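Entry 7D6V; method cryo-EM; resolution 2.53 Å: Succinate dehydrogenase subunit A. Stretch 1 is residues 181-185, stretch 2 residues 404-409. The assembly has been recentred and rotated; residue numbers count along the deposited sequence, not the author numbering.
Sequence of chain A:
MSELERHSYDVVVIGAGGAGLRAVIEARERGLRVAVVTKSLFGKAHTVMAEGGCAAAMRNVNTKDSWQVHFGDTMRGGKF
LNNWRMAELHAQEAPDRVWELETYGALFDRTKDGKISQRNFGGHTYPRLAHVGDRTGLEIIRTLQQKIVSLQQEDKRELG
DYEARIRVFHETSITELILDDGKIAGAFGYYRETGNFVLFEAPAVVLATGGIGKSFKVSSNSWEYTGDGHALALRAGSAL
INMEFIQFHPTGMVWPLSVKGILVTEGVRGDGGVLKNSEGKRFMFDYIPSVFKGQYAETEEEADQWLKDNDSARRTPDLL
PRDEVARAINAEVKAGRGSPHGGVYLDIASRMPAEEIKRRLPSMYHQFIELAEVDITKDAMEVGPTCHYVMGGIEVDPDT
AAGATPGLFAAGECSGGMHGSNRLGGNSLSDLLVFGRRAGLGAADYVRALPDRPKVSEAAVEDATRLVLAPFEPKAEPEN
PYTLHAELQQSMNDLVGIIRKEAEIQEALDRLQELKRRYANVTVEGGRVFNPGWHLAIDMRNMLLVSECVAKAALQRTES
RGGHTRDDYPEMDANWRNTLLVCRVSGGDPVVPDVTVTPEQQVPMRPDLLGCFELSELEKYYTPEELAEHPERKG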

# COMPACT_ATOMS: atom_id res chain seq x y z
N ASP A 181 -38.85 -9.79 14.18
CA ASP A 181 -40.20 -9.44 13.76
C ASP A 181 -40.10 -8.30 12.74
O ASP A 181 -40.77 -7.27 12.84
CB ASP A 181 -41.07 -9.10 14.97
CG ASP A 181 -42.53 -8.85 14.61
OD1 ASP A 181 -43.33 -9.80 14.72
OD2 ASP A 181 -42.89 -7.71 14.25
N GLY A 182 -39.22 -8.48 11.76
CA GLY A 182 -38.87 -7.41 10.85
C GLY A 182 -37.75 -6.53 11.34
O GLY A 182 -37.32 -5.63 10.59
N LYS A 183 -37.26 -6.74 12.56
CA LYS A 183 -36.15 -5.98 13.11
C LYS A 183 -34.88 -6.81 13.07
O LYS A 183 -34.93 -8.04 13.13
CB LYS A 183 -36.45 -5.56 14.55
CG LYS A 183 -37.90 -5.24 14.82
CD LYS A 183 -38.14 -5.00 16.30
CE LYS A 183 -37.70 -6.19 17.12
NZ LYS A 183 -38.66 -7.33 17.03
N ILE A 184 -33.74 -6.13 12.97
CA ILE A 184 -32.46 -6.82 12.94
C ILE A 184 -32.26 -7.57 14.25
O ILE A 184 -32.45 -7.02 15.34
CB ILE A 184 -31.32 -5.82 12.70
CG1 ILE A 184 -31.31 -5.36 11.24
CG2 ILE A 184 -29.98 -6.41 13.11
CD1 ILE A 184 -31.19 -6.49 10.25
N ALA A 185 -31.89 -8.84 14.14
CA ALA A 185 -31.57 -9.65 15.30
C ALA A 185 -30.15 -10.21 15.28
O ALA A 185 -29.70 -10.73 16.31
CB ALA A 185 -32.55 -10.82 15.44
N ALA A 404 -35.62 0.82 6.97
CA ALA A 404 -37.02 1.21 7.04
C ALA A 404 -37.68 0.63 8.29
O ALA A 404 -38.09 1.38 9.18
CB ALA A 404 -37.76 0.75 5.79
N THR A 405 -37.79 -0.69 8.36
CA THR A 405 -38.31 -1.40 9.52
C THR A 405 -37.26 -1.70 10.60
O THR A 405 -37.53 -1.48 11.79
CB THR A 405 -38.98 -2.71 9.08
OG1 THR A 405 -38.14 -3.41 8.16
CG2 THR A 405 -40.32 -2.42 8.43
N PRO A 406 -36.07 -2.21 10.25
CA PRO A 406 -35.21 -2.81 11.28
C PRO A 406 -34.32 -1.81 11.99
O PRO A 406 -34.43 -0.60 11.77
CB PRO A 406 -34.38 -3.83 10.49
CG PRO A 406 -34.50 -3.41 9.02
CD PRO A 406 -35.35 -2.18 8.96
N GLY A 407 -33.45 -2.31 12.86
CA GLY A 407 -32.33 -1.53 13.34
C GLY A 407 -31.13 -1.70 12.44
O GLY A 407 -30.08 -2.19 12.86
N LEU A 408 -31.28 -1.29 11.18
CA LEU A 408 -30.26 -1.44 10.16
C LEU A 408 -29.71 -0.07 9.79
O LEU A 408 -30.46 0.91 9.75
CB LEU A 408 -30.83 -2.13 8.91
CG LEU A 408 -29.87 -2.43 7.76
CD1 LEU A 408 -28.71 -3.27 8.24
CD2 LEU A 408 -30.61 -3.13 6.64
N PHE A 409 -28.41 0.00 9.55
CA PHE A 409 -27.73 1.26 9.26
C PHE A 409 -26.72 1.03 8.15
O PHE A 409 -26.21 -0.07 7.98
CB PHE A 409 -27.06 1.81 10.53
CG PHE A 409 -28.02 2.08 11.66
CD1 PHE A 409 -28.65 3.30 11.78
CD2 PHE A 409 -28.30 1.10 12.58
CE1 PHE A 409 -29.54 3.54 12.80
CE2 PHE A 409 -29.19 1.33 13.61
CZ PHE A 409 -29.81 2.55 13.71

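This small contact buries 236 Å², both sides summed, and the touching residues are at least 222 positions apart in the chain. The closest CA pair is Lys-183 CA and Pro-406 CA, 3.8 Å apart.

Ile-184 gives the contact most of its apolar character. Its CA-to-CB bond points toward the other stretch, and 71 Å² of the residue is covered. Chi1 is -74° and chi2 is -56°, both m. In this conformation Ile-184 CG1 lies 3.5 Å from Pro-406 CB and 4.0 Å from Leu-408 CB. Ile-184 CG1 is also 3.8 Å from the carbonyl O of Gly-407. One methylene therefore packs against three successive residues. CG2 and CD1 lie farther from the Pro-406 CB than CG1 does.

Pro-406 is the counterpart. Its CA-to-CB bond points sideways. Pro-406 CB is nevertheless 3.4 Å from the Ile-184 N and 3.4 Å from the Gly-182 O. The ring is puckered C-gamma endo. The ring restricts phi, which is -86° here, and leaves the residue no backbone NH to donate.

Thr-405 supplies the one hydrogen bond between the stretches. Its CA-to-CB bond points toward the other stretch, with chi1 at 47° (p). This rotamer puts Thr-405 OG1 3.4 Å from the Gly-182 O, and OG1 is the donor. The bond is long and weak. The methyl CG2 lies farther from that oxygen.

Gly-182 has phi/psi of 87/-4. A CB at these angles would be jammed against the carbonyl O of the residue before, so the backbone conformation itself calls for glycine. Gly-407 also lacks a side chain. Its phi/psi of -89/62 is not a conformation reserved for glycine.

Lys-183 lies close through its backbone, but its side chain does not reach in. The CA-to-CB bond points sideways and the end of the chain leads away. Chi1 is -35°, still m but well short of -60°. Chi2 is t, and chi3 and chi4 are both m, so the chain is bent rather than fully extended. NZ makes no contact with the second stretch.

Leu-408 has chi1 t and chi2 p. Its CA-to-CB bond points sideways, and its nearest approach to the first stretch is through CB. Within its own stretch, Leu-408 N donates a weak hydrogen bond to Pro-406 O at 3.3 Å. This bond spans the turn at Gly-407, just where the strand begins.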